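Local coordinates for protein tRNA (guanine(6)-N2)-methyltransferase (Thermus thermophilus, PDB 3TMA) that methylates the N2 atom of guanosine 6 in tRNA(Phe), using S-adenosyl-L-methionine as the methyl donor, at residues Q193-L198 with P346-L351; L208-G213 with W297-G302; N279-L284 with F293-D298; G310-L315 with L333-V338. One frame throughout, in Å; residues are numbered along the deposited sequence.

Interaction 1 (Q193-L198 with P346-L351)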
# COMPACT_ATOMS: atom_id res chain seq x y z
N GLN A 193 6.08 -3.94 1.06
CA GLN A 193 5.47 -5.20 1.63
C GLN A 193 4.95 -6.12 0.50
O GLN A 193 5.11 -7.36 0.54
CB GLN A 193 4.30 -4.83 2.57
CG GLN A 193 3.49 -6.04 3.13
CD GLN A 193 4.31 -6.87 4.10
OE1 GLN A 193 4.10 -8.07 4.19
NE2 GLN A 193 5.26 -6.25 4.81
N ALA A 194 4.36 -5.51 -0.54
CA ALA A 194 3.91 -6.29 -1.71
C ALA A 194 5.08 -6.97 -2.44
O ALA A 194 4.96 -8.14 -2.85
CB ALA A 194 3.13 -5.39 -2.69
N LEU A 195 6.21 -6.27 -2.63
CA LEU A 195 7.38 -6.94 -3.26
C LEU A 195 7.83 -8.14 -2.43
O LEU A 195 8.19 -9.21 -2.98
CB LEU A 195 8.57 -5.97 -3.42
CG LEU A 195 8.34 -4.81 -4.39
CD1 LEU A 195 9.57 -3.86 -4.41
CD2 LEU A 195 8.05 -5.37 -5.80
N LEU A 196 7.90 -7.94 -1.12
CA LEU A 196 8.23 -9.00 -0.17
C LEU A 196 7.36 -10.25 -0.36
O LEU A 196 7.85 -11.37 -0.47
CB LEU A 196 8.00 -8.43 1.22
CG LEU A 196 8.71 -8.95 2.45
CD1 LEU A 196 10.22 -9.01 2.24
CD2 LEU A 196 8.34 -8.01 3.58
N ARG A 197 6.04 -10.05 -0.37
CA ARG A 197 5.07 -11.13 -0.56
C ARG A 197 5.10 -11.74 -1.96
O ARG A 197 5.00 -12.98 -2.12
CB ARG A 197 3.65 -10.60 -0.25
CG ARG A 197 3.48 -10.31 1.25
CD ARG A 197 2.15 -9.61 1.60
NE ARG A 197 1.97 -9.56 3.06
CZ ARG A 197 1.07 -10.29 3.75
NH1 ARG A 197 0.21 -11.09 3.12
NH2 ARG A 197 1.04 -10.21 5.07
N LEU A 198 5.22 -10.90 -3.00
CA LEU A 198 5.28 -11.44 -4.36
C LEU A 198 6.55 -12.28 -4.58
O LEU A 198 6.55 -13.20 -5.37
CB LEU A 198 5.21 -10.34 -5.41
CG LEU A 198 3.86 -9.65 -5.45
CD1 LEU A 198 3.98 -8.30 -6.20
CD2 LEU A 198 2.84 -10.60 -6.14
N PRO A 346 3.59 1.28 -12.90
CA PRO A 346 4.71 0.36 -13.08
C PRO A 346 4.25 -1.11 -13.12
O PRO A 346 3.13 -1.42 -12.68
CB PRO A 346 5.57 0.60 -11.85
CG PRO A 346 4.63 1.10 -10.82
CD PRO A 346 3.65 1.97 -11.59
N ARG A 347 5.11 -1.97 -13.65
CA ARG A 347 4.90 -3.41 -13.56
C ARG A 347 5.72 -3.95 -12.40
O ARG A 347 6.79 -3.39 -12.09
CB ARG A 347 5.36 -4.07 -14.88
CG ARG A 347 4.26 -4.06 -15.97
CD ARG A 347 3.91 -2.63 -16.44
NE ARG A 347 3.03 -2.70 -17.62
CZ ARG A 347 1.92 -2.00 -17.79
NH1 ARG A 347 1.63 -0.98 -16.99
NH2 ARG A 347 1.14 -2.26 -18.85
N VAL A 348 5.24 -5.00 -11.75
CA VAL A 348 6.10 -5.81 -10.84
C VAL A 348 6.38 -7.13 -11.58
O VAL A 348 5.45 -7.82 -12.06
CB VAL A 348 5.44 -6.15 -9.47
CG1 VAL A 348 6.36 -7.12 -8.66
CG2 VAL A 348 5.19 -4.84 -8.64
N PHE A 349 7.65 -7.47 -11.70
CA PHE A 349 8.02 -8.79 -12.25
C PHE A 349 8.62 -9.63 -11.15
O PHE A 349 9.36 -9.09 -10.34
CB PHE A 349 9.09 -8.56 -13.34
CG PHE A 349 8.55 -7.88 -14.59
CD1 PHE A 349 7.54 -8.45 -15.33
CD2 PHE A 349 9.10 -6.70 -15.05
CE1 PHE A 349 7.04 -7.83 -16.54
CE2 PHE A 349 8.63 -6.11 -16.27
CZ PHE A 349 7.59 -6.68 -16.98
N VAL A 350 8.27 -10.90 -11.10
CA VAL A 350 8.97 -11.85 -10.26
C VAL A 350 9.79 -12.77 -11.15
O VAL A 350 9.24 -13.42 -12.05
CB VAL A 350 7.99 -12.70 -9.38
CG1 VAL A 350 8.79 -13.65 -8.45
CG2 VAL A 350 7.16 -11.72 -8.51
N LEU A 351 11.09 -12.82 -10.89
CA LEU A 351 12.02 -13.67 -11.64
C LEU A 351 12.52 -14.76 -10.71
O LEU A 351 12.68 -14.54 -9.51
CB LEU A 351 13.21 -12.84 -12.14
CG LEU A 351 12.88 -11.48 -12.76
CD1 LEU A 351 14.13 -10.63 -12.89
CD2 LEU A 351 12.18 -11.62 -14.11

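Interaction 2 (L208-G213 with W297-G302)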
# COMPACT_ATOMS: atom_id res chain seq x y z
N LEU A 208 18.16 -8.97 -0.11
CA LEU A 208 18.95 -7.79 -0.51
C LEU A 208 18.04 -6.71 -1.09
O LEU A 208 17.20 -7.00 -1.95
CB LEU A 208 20.03 -8.16 -1.55
CG LEU A 208 20.69 -7.01 -2.35
CD1 LEU A 208 21.61 -6.15 -1.42
CD2 LEU A 208 21.49 -7.61 -3.55
N ASP A 209 18.24 -5.47 -0.65
CA ASP A 209 17.60 -4.26 -1.26
C ASP A 209 18.68 -3.45 -2.03
O ASP A 209 19.44 -2.68 -1.43
CB ASP A 209 17.00 -3.45 -0.11
CG ASP A 209 16.45 -2.09 -0.54
OD1 ASP A 209 16.41 -1.81 -1.78
OD2 ASP A 209 16.06 -1.31 0.38
N PRO A 210 18.80 -3.66 -3.36
CA PRO A 210 20.00 -3.14 -4.03
C PRO A 210 19.94 -1.65 -4.43
O PRO A 210 20.98 -1.08 -4.79
CB PRO A 210 20.12 -4.05 -5.27
CG PRO A 210 18.65 -4.39 -5.63
CD PRO A 210 17.95 -4.47 -4.25
N PHE A 211 18.74 -1.03 -4.36
CA PHE A 211 18.62 0.42 -4.59
C PHE A 211 17.92 1.01 -3.39
O PHE A 211 16.72 1.34 -3.45
CB PHE A 211 17.79 0.74 -5.86
CG PHE A 211 18.33 0.10 -7.12
CD1 PHE A 211 19.30 0.75 -7.86
CD2 PHE A 211 17.84 -1.14 -7.56
CE1 PHE A 211 19.83 0.16 -9.05
CE2 PHE A 211 18.38 -1.76 -8.73
CZ PHE A 211 19.36 -1.07 -9.48
N THR A 212 18.60 1.15 -2.26
CA THR A 212 17.81 1.22 -1.03
C THR A 212 17.28 2.64 -0.79
O THR A 212 16.24 2.81 -0.14
CB THR A 212 18.55 0.63 0.21
OG1 THR A 212 17.61 0.43 1.27
CG2 THR A 212 19.63 1.61 0.71
N GLY A 213 17.98 3.66 -1.33
CA GLY A 213 17.63 5.06 -1.04
C GLY A 213 17.64 5.32 0.47
O GLY A 213 18.61 4.98 1.17
N TRP A 297 21.05 -4.03 -17.48
CA TRP A 297 21.89 -5.13 -17.95
C TRP A 297 22.87 -5.65 -16.86
O TRP A 297 22.91 -6.86 -16.53
CB TRP A 297 22.71 -4.61 -19.14
CG TRP A 297 23.62 -5.63 -19.67
CD1 TRP A 297 24.90 -5.93 -19.24
CD2 TRP A 297 23.33 -6.54 -20.71
NE1 TRP A 297 25.40 -6.98 -19.94
CE2 TRP A 297 24.47 -7.36 -20.88
CE3 TRP A 297 22.23 -6.73 -21.55
CZ2 TRP A 297 24.53 -8.34 -21.84
CZ3 TRP A 297 22.29 -7.70 -22.51
CH2 TRP A 297 23.43 -8.51 -22.64
N ASP A 298 23.63 -4.71 -16.29
CA ASP A 298 24.60 -5.04 -15.25
C ASP A 298 23.93 -5.46 -13.93
O ASP A 298 24.40 -6.37 -13.25
CB ASP A 298 25.49 -3.82 -14.95
CG ASP A 298 26.42 -3.46 -16.11
OD1 ASP A 298 26.59 -4.26 -17.07
OD2 ASP A 298 27.00 -2.34 -16.04
N PHE A 299 22.86 -4.76 -13.55
CA PHE A 299 22.18 -5.12 -12.33
C PHE A 299 21.60 -6.53 -12.43
O PHE A 299 21.71 -7.31 -11.49
CB PHE A 299 21.06 -4.12 -11.97
CG PHE A 299 20.04 -4.69 -11.02
CD1 PHE A 299 20.38 -4.94 -9.70
CD2 PHE A 299 18.76 -4.99 -11.45
CE1 PHE A 299 19.48 -5.51 -8.82
CE2 PHE A 299 17.83 -5.55 -10.59
CZ PHE A 299 18.20 -5.85 -9.28
N LEU A 300 20.93 -6.87 -13.53
CA LEU A 300 20.26 -8.18 -13.56
C LEU A 300 21.29 -9.31 -13.57
O LEU A 300 21.03 -10.39 -13.07
CB LEU A 300 19.34 -8.33 -14.76
CG LEU A 300 18.10 -7.43 -14.66
CD1 LEU A 300 17.45 -7.27 -16.04
CD2 LEU A 300 17.12 -7.96 -13.59
N ARG A 301 22.43 -9.08 -14.21
CA ARG A 301 23.47 -10.10 -14.21
C ARG A 301 24.12 -10.29 -12.84
O ARG A 301 24.41 -11.42 -12.43
CB ARG A 301 24.49 -9.89 -15.34
CG ARG A 301 23.90 -10.42 -16.68
CD ARG A 301 24.47 -9.71 -17.91
NE ARG A 301 23.69 -10.14 -19.07
CZ ARG A 301 22.47 -9.70 -19.35
NH1 ARG A 301 21.87 -8.79 -18.56
NH2 ARG A 301 21.82 -10.22 -20.37
N GLY A 302 24.34 -9.19 -12.13
CA GLY A 302 24.81 -9.27 -10.75
C GLY A 302 23.78 -9.99 -9.88
O GLY A 302 24.15 -10.79 -8.98

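Interaction 3 (N279-L284 with F293-D298)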
# COMPACT_ATOMS: atom_id res chain seq x y z
N ASN A 279 13.97 -1.72 -6.71
CA ASN A 279 13.21 -0.58 -7.17
C ASN A 279 14.23 0.34 -7.87
O ASN A 279 14.74 1.28 -7.27
CB ASN A 279 12.62 0.11 -5.94
CG ASN A 279 11.96 1.41 -6.24
OD1 ASN A 279 11.32 1.59 -7.27
ND2 ASN A 279 12.11 2.37 -5.31
N PRO A 280 14.57 0.04 -9.13
CA PRO A 280 15.63 0.81 -9.83
C PRO A 280 15.23 2.27 -10.07
O PRO A 280 14.05 2.55 -10.14
CB PRO A 280 15.75 0.11 -11.20
CG PRO A 280 15.15 -1.25 -11.00
CD PRO A 280 14.15 -1.17 -9.86
N PRO A 281 16.20 3.20 -10.24
CA PRO A 281 15.81 4.59 -10.47
C PRO A 281 15.05 4.74 -11.80
O PRO A 281 15.23 3.89 -12.70
CB PRO A 281 17.15 5.32 -10.57
CG PRO A 281 18.06 4.29 -11.11
CD PRO A 281 17.66 3.03 -10.39
N HIS A 282 14.25 5.80 -11.92
CA HIS A 282 13.44 6.06 -13.13
C HIS A 282 14.30 6.59 -14.28
O HIS A 282 14.01 6.35 -15.46
CB HIS A 282 12.32 7.06 -12.84
CG HIS A 282 11.26 6.54 -11.91
ND1 HIS A 282 11.18 5.22 -11.51
CD2 HIS A 282 10.21 7.18 -11.33
CE1 HIS A 282 10.15 5.07 -10.69
NE2 HIS A 282 9.54 6.24 -10.57
N GLY A 283 15.33 7.36 -13.94
CA GLY A 283 16.25 7.89 -14.96
C GLY A 283 17.63 8.03 -14.36
O GLY A 283 17.84 7.77 -13.17
N LEU A 284 18.59 8.48 -15.18
CA LEU A 284 19.96 8.69 -14.70
C LEU A 284 20.40 10.14 -14.86
O LEU A 284 20.49 10.87 -13.87
CB LEU A 284 20.95 7.75 -15.40
CG LEU A 284 20.66 6.25 -15.24
CD1 LEU A 284 21.79 5.44 -15.86
CD2 LEU A 284 20.43 5.86 -13.76
N PHE A 293 19.41 1.21 -19.93
CA PHE A 293 19.52 -0.17 -20.39
C PHE A 293 20.77 -0.84 -19.84
O PHE A 293 20.74 -2.02 -19.48
CB PHE A 293 19.53 -0.26 -21.93
CG PHE A 293 19.75 -1.66 -22.46
CD1 PHE A 293 18.74 -2.62 -22.36
CD2 PHE A 293 20.96 -2.04 -23.01
CE1 PHE A 293 18.92 -3.92 -22.84
CE2 PHE A 293 21.15 -3.33 -23.50
CZ PHE A 293 20.14 -4.28 -23.39
N HIS A 294 21.85 -0.07 -19.79
CA HIS A 294 23.12 -0.57 -19.27
C HIS A 294 23.07 -0.80 -17.76
O HIS A 294 23.71 -1.72 -17.26
CB HIS A 294 24.30 0.34 -19.63
CG HIS A 294 25.63 -0.18 -19.17
ND1 HIS A 294 26.34 -1.13 -19.88
CD2 HIS A 294 26.37 0.09 -18.06
CE1 HIS A 294 27.48 -1.40 -19.24
NE2 HIS A 294 27.51 -0.68 -18.13
N LEU A 295 22.32 0.01 -17.04
CA LEU A 295 22.15 -0.25 -15.60
C LEU A 295 21.35 -1.53 -15.40
O LEU A 295 21.72 -2.36 -14.56
CB LEU A 295 21.49 0.92 -14.87
CG LEU A 295 20.91 0.74 -13.44
CD1 LEU A 295 21.97 0.35 -12.43
CD2 LEU A 295 20.28 2.04 -13.04
N TYR A 296 20.26 -1.70 -16.17
CA TYR A 296 19.45 -2.92 -16.05
C TYR A 296 20.31 -4.14 -16.39
O TYR A 296 20.22 -5.18 -15.73
CB TYR A 296 18.28 -2.90 -17.03
CG TYR A 296 17.07 -2.11 -16.59
CD1 TYR A 296 17.00 -1.51 -15.34
CD2 TYR A 296 15.99 -1.93 -17.46
CE1 TYR A 296 15.85 -0.82 -14.93
CE2 TYR A 296 14.85 -1.23 -17.08
CZ TYR A 296 14.79 -0.68 -15.80
OH TYR A 296 13.66 0.04 -15.43
N TRP A 297 21.05 -4.03 -17.48
CA TRP A 297 21.89 -5.13 -17.95
C TRP A 297 22.87 -5.65 -16.86
O TRP A 297 22.91 -6.86 -16.53
CB TRP A 297 22.71 -4.61 -19.14
CG TRP A 297 23.62 -5.63 -19.67
CD1 TRP A 297 24.90 -5.93 -19.24
CD2 TRP A 297 23.33 -6.54 -20.71
NE1 TRP A 297 25.40 -6.98 -19.94
CE2 TRP A 297 24.47 -7.36 -20.88
CE3 TRP A 297 22.23 -6.73 -21.55
CZ2 TRP A 297 24.53 -8.34 -21.84
CZ3 TRP A 297 22.29 -7.70 -22.51
CH2 TRP A 297 23.43 -8.51 -22.64
N ASP A 298 23.63 -4.71 -16.29
CA ASP A 298 24.60 -5.04 -15.25
C ASP A 298 23.93 -5.46 -13.93
O ASP A 298 24.40 -6.37 -13.25
CB ASP A 298 25.49 -3.82 -14.95
CG ASP A 298 26.42 -3.46 -16.11
OD1 ASP A 298 26.59 -4.26 -17.07
OD2 ASP A 298 27.00 -2.34 -16.04

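Interaction 4 (G310-L315 with L333-V338)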
# COMPACT_ATOMS: atom_id res chain seq x y z
N GLY A 310 16.54 -21.40 -7.75
CA GLY A 310 15.34 -21.15 -6.91
C GLY A 310 15.27 -19.79 -6.23
O GLY A 310 14.19 -19.36 -5.81
N GLY A 311 16.38 -19.05 -6.18
CA GLY A 311 16.37 -17.67 -5.64
C GLY A 311 15.45 -16.79 -6.49
O GLY A 311 15.15 -17.16 -7.63
N ARG A 312 14.91 -15.70 -5.93
CA ARG A 312 13.89 -14.93 -6.64
C ARG A 312 14.16 -13.44 -6.55
O ARG A 312 14.82 -13.00 -5.61
CB ARG A 312 12.48 -15.24 -6.11
CG ARG A 312 12.01 -16.67 -6.38
CD ARG A 312 10.53 -16.92 -6.05
NE ARG A 312 10.12 -18.20 -6.62
CZ ARG A 312 9.07 -18.39 -7.42
NH1 ARG A 312 8.20 -17.41 -7.66
NH2 ARG A 312 8.84 -19.60 -7.93
N VAL A 313 13.77 -12.69 -7.60
CA VAL A 313 13.83 -11.23 -7.60
C VAL A 313 12.40 -10.71 -7.77
O VAL A 313 11.66 -11.22 -8.60
CB VAL A 313 14.70 -10.67 -8.79
CG1 VAL A 313 14.92 -9.18 -8.64
CG2 VAL A 313 16.04 -11.37 -8.87
N ALA A 314 11.99 -9.74 -6.97
CA ALA A 314 10.76 -8.99 -7.28
C ALA A 314 11.21 -7.58 -7.67
O ALA A 314 11.92 -6.91 -6.91
CB ALA A 314 9.80 -8.95 -6.05
N LEU A 315 10.81 -7.14 -8.82
CA LEU A 315 11.24 -5.86 -9.23
C LEU A 315 10.17 -4.97 -9.80
O LEU A 315 9.27 -5.41 -10.42
CB LEU A 315 12.50 -5.91 -10.10
CG LEU A 315 12.50 -6.03 -11.61
CD1 LEU A 315 11.78 -4.80 -12.24
CD2 LEU A 315 13.97 -6.05 -12.01
N LEU A 333 10.86 -15.70 -16.13
CA LEU A 333 9.90 -14.69 -15.74
C LEU A 333 8.64 -15.44 -15.22
O LEU A 333 8.00 -16.14 -15.98
CB LEU A 333 9.61 -13.75 -16.93
CG LEU A 333 8.45 -12.76 -16.80
CD1 LEU A 333 8.57 -12.04 -15.50
CD2 LEU A 333 8.46 -11.76 -17.99
N ARG A 334 8.39 -15.39 -13.91
CA ARG A 334 7.36 -16.25 -13.32
C ARG A 334 6.04 -15.54 -13.20
O ARG A 334 5.01 -16.17 -13.33
CB ARG A 334 7.78 -16.76 -11.95
CG ARG A 334 8.93 -17.74 -11.98
CD ARG A 334 8.41 -19.19 -12.01
NE ARG A 334 8.35 -19.74 -13.35
CZ ARG A 334 9.15 -20.70 -13.81
NH1 ARG A 334 9.02 -21.11 -15.06
NH2 ARG A 334 10.08 -21.26 -13.03
N HIS A 335 6.06 -14.24 -12.89
CA HIS A 335 4.81 -13.45 -12.73
C HIS A 335 5.07 -12.03 -13.18
O HIS A 335 6.15 -11.48 -12.95
CB HIS A 335 4.35 -13.37 -11.23
CG HIS A 335 4.17 -14.71 -10.57
ND1 HIS A 335 3.10 -15.55 -10.85
CD2 HIS A 335 4.94 -15.38 -9.67
CE1 HIS A 335 3.22 -16.66 -10.15
NE2 HIS A 335 4.32 -16.59 -9.43
N ALA A 336 4.03 -11.38 -13.66
CA ALA A 336 4.10 -9.97 -13.95
C ALA A 336 2.71 -9.43 -13.62
O ALA A 336 1.69 -10.12 -13.86
CB ALA A 336 4.42 -9.73 -15.46
N ARG A 337 2.66 -8.25 -13.01
CA ARG A 337 1.37 -7.60 -12.83
C ARG A 337 1.54 -6.09 -12.92
O ARG A 337 2.65 -5.56 -12.75
CB ARG A 337 0.80 -7.97 -11.46
CG ARG A 337 1.61 -7.42 -10.28
CD ARG A 337 0.85 -7.62 -8.93
NE ARG A 337 0.59 -9.04 -8.66
CZ ARG A 337 -0.43 -9.49 -7.91
NH1 ARG A 337 -0.64 -10.80 -7.75
NH2 ARG A 337 -1.26 -8.63 -7.33
N VAL A 338 0.42 -5.40 -13.11
CA VAL A 338 0.43 -3.97 -13.18
C VAL A 338 -0.01 -3.42 -11.81
O VAL A 338 -0.95 -3.94 -11.19
CB VAL A 338 -0.53 -3.49 -14.27
CG1 VAL A 338 -0.56 -1.97 -14.27
CG2 VAL A 338 -0.04 -4.03 -15.63

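Interaction 1 (Q193-L198 with P346-L351)
L198 and L195 of one helix lean on V348 and V350 of a strand that runs 31° from the helix direction. The two axes are 9.6 Å apart at their closest. The contact is apolar and mostly buried.

L198 can be followed outward. CB of L198 lies 3.9 Å from CG2 of V350. Its CG stands beside the backbone N and anti to the carbonyl carbon (chi1 -68°), which carries the branch from V350 across to V348. There CD1 of L198 touches CG1 of V348 at 3.6 Å and comes near its CB. One leucine thus spans two valines on the same strand face. The backbone O of L198 also rests 3.5 Å from CG2 of V350.

L195 sits one helical turn earlier. Its CB does not aim at the strand, but the end of the side chain comes in. CD2 of L195 meets CG1 of V348 at 3.8 Å, with CG2 of V348 slightly farther. CG1 of V348 is touched by two leucine methyls. V348 turns this methyl anti to its backbone N (chi1 174°).

On the side of the helix turned from the strand, NE of R197 gives a 2.8 Å hydrogen bond to OE1 of Q193. It lies in the carbonyl plane, on a lone pair. NE2 of Q193 is bonded to E220 and T224 of helix 216-225.

Helix 189-198 packs here on one face of the sheet of the methyltransferase domain. Strand 347-353 runs between strands 312-317 and 331-338, antiparallel to both. F349 points to the other face, against P320 and K324 of helix 320-326.

Interaction 2 (L208-G213 with W297-G302)
F211 turns a ring edge to the face of F299, in an edge-to-face aromatic pair. The ring centroids are 5.1 Å apart and the planes are inclined at 61°. CE2 of F211 stands 3.8 Å above the F299 plane, over the middle of the ring. CZ of F211 also approaches the same face.

The two side chains reach this pairing differently. F299 projects from its helix toward the loop, with CG anti to the backbone N (chi1 160°). F211 leaves the loop at an angle, with CG beside its backbone N (chi1 -57°), and only the outer part of its ring arrives at F299.

P210 makes the second contact on F299. CG of P210 lies 3.5 Å from CE1 of F299, and its CB is next nearest. The proline comes obliquely to the ring. F299 is thus held by an aromatic edge and by a proline ring from consecutive residues.

Away from the contact, W297 and R301 pair on the helix. The guanidinium lies over the indole as a cation-pi pair, and NH1 of R301 gives a hydrogen bond to O of W297.

P210 and F211 follow strand 207-209 and precede S214, G215 and T216, which probably bind S-adenosyl-L-methionine. F211 also touches A263, of the same probable site. Helix 290-305 packs on the sheet near the C-terminal end of strand 275-278, where P210 and F299 both touch A278.

Interaction 3 (N279-L284 with F293-D298)
P280 and P281 lie in an extended loop, both with polyproline-like backbone angles, and the loop runs past a turn of helix with the CA atoms of P280 and Y296 8.2 Å apart. The contact is made of apolar side chains.

CG of P281 meets the end of L295 head-on. It lies 3.7 Å from CD2 of L295, and CD of P281 is close behind. L295 points at the loop, with CG anti to its backbone N (chi1 166°). CD2 of L295 also has CD2 of L284 at 3.9 Å. L284 is poorly ordered, so this last touch is less certain.

P280 meets Y296 in another way. CB of P280 lies at the edge of the tyrosine ring, in the ring plane, 3.8 Å from CE1 of Y296. The two side chains cross at about a right angle. The CB of Y296 does not aim at the loop, but the ring end comes in to reach the proline. Its hydroxyl is hydrogen-bonded to OG1 of T317, on strand 312-317. The ring thus has one edge on P280 and its polar end fixed to the sheet.

N279, P280 and P281 begin the loop after strand 275-278. The sequence Asn-Pro-Pro-His fits the (N/D/S)-P-P-(Y/F/W/H) motif of amino-methyltransferases with a Rossmann fold. N279 probably binds S-adenosyl-L-methionine. The contact sets the proline part of this motif against helix 290-305.

Interaction 4 (G310-L315 with L333-V338)
R312 reaches across strand 347-353 to R334 and H335 on the edge strand, the only two residues of 333-338 that it meets. The CA atoms of R312 and R334 are 9.4 Å apart, so the side chains bridge the distance.

R312 does most of the reaching. Its CG stands beside the backbone N, and the chain is extended from CG to NE. This carries the guanidinium across strand 347-353, where R312 also touches V350. NH2 of R312 ends 4.1 Å from CD of R334. NH1 of R312 lies 4.3 Å from CD2 of H335, with the guanidinium and the imidazole meeting near their planes, edge to edge.

R334 is folded instead. It bends at chi2 (-94°) and again at chi3 (97°), both far from staggered values. The bends put CD, not the charged end, nearest to R312. The two arginine side chains cross at about a right angle, and their guanidinium planes are 40° apart.

H335 points toward R312 as well. That neighbouring residues both do so follows from the backbone: R334 and H335 both face V350 in a classic beta bulge.

All of these touches are loose, and two of the three residues are exposed. NH2 of R312 is 5.4 Å from NE of R334, a pair of like charges not in contact. E352, outside both segments, stands near both arginines. Its OE1 is in a salt bridge with NH2 of R334 and in a long, weak ion pair with NH2 of R312. This shared carboxylate probably offsets part of the positive charge.

In the fold
All four contacts belong to the Rossmann-fold methyltransferase domain, and interactions 1, 2 and 4 reach its seven-stranded sheet. Interaction 1 closes the longest loop, and the other three are nested within it along the chain. Interactions 1 and 4 have centres about 6 Å apart and share the strand neighbourhood 312-317, 347-353, 331-338, at one side of the sheet. Interactions 2 and 3 have centres about 9 Å apart and share helix 290-305; F211 touches N279, P280, P281 and L295. This second pair lies by the probable cofactor site. L300 packs on L351 and L315, and F299 also on L315, so helix 290-305 lies on the sheet face opposite helix 189-198.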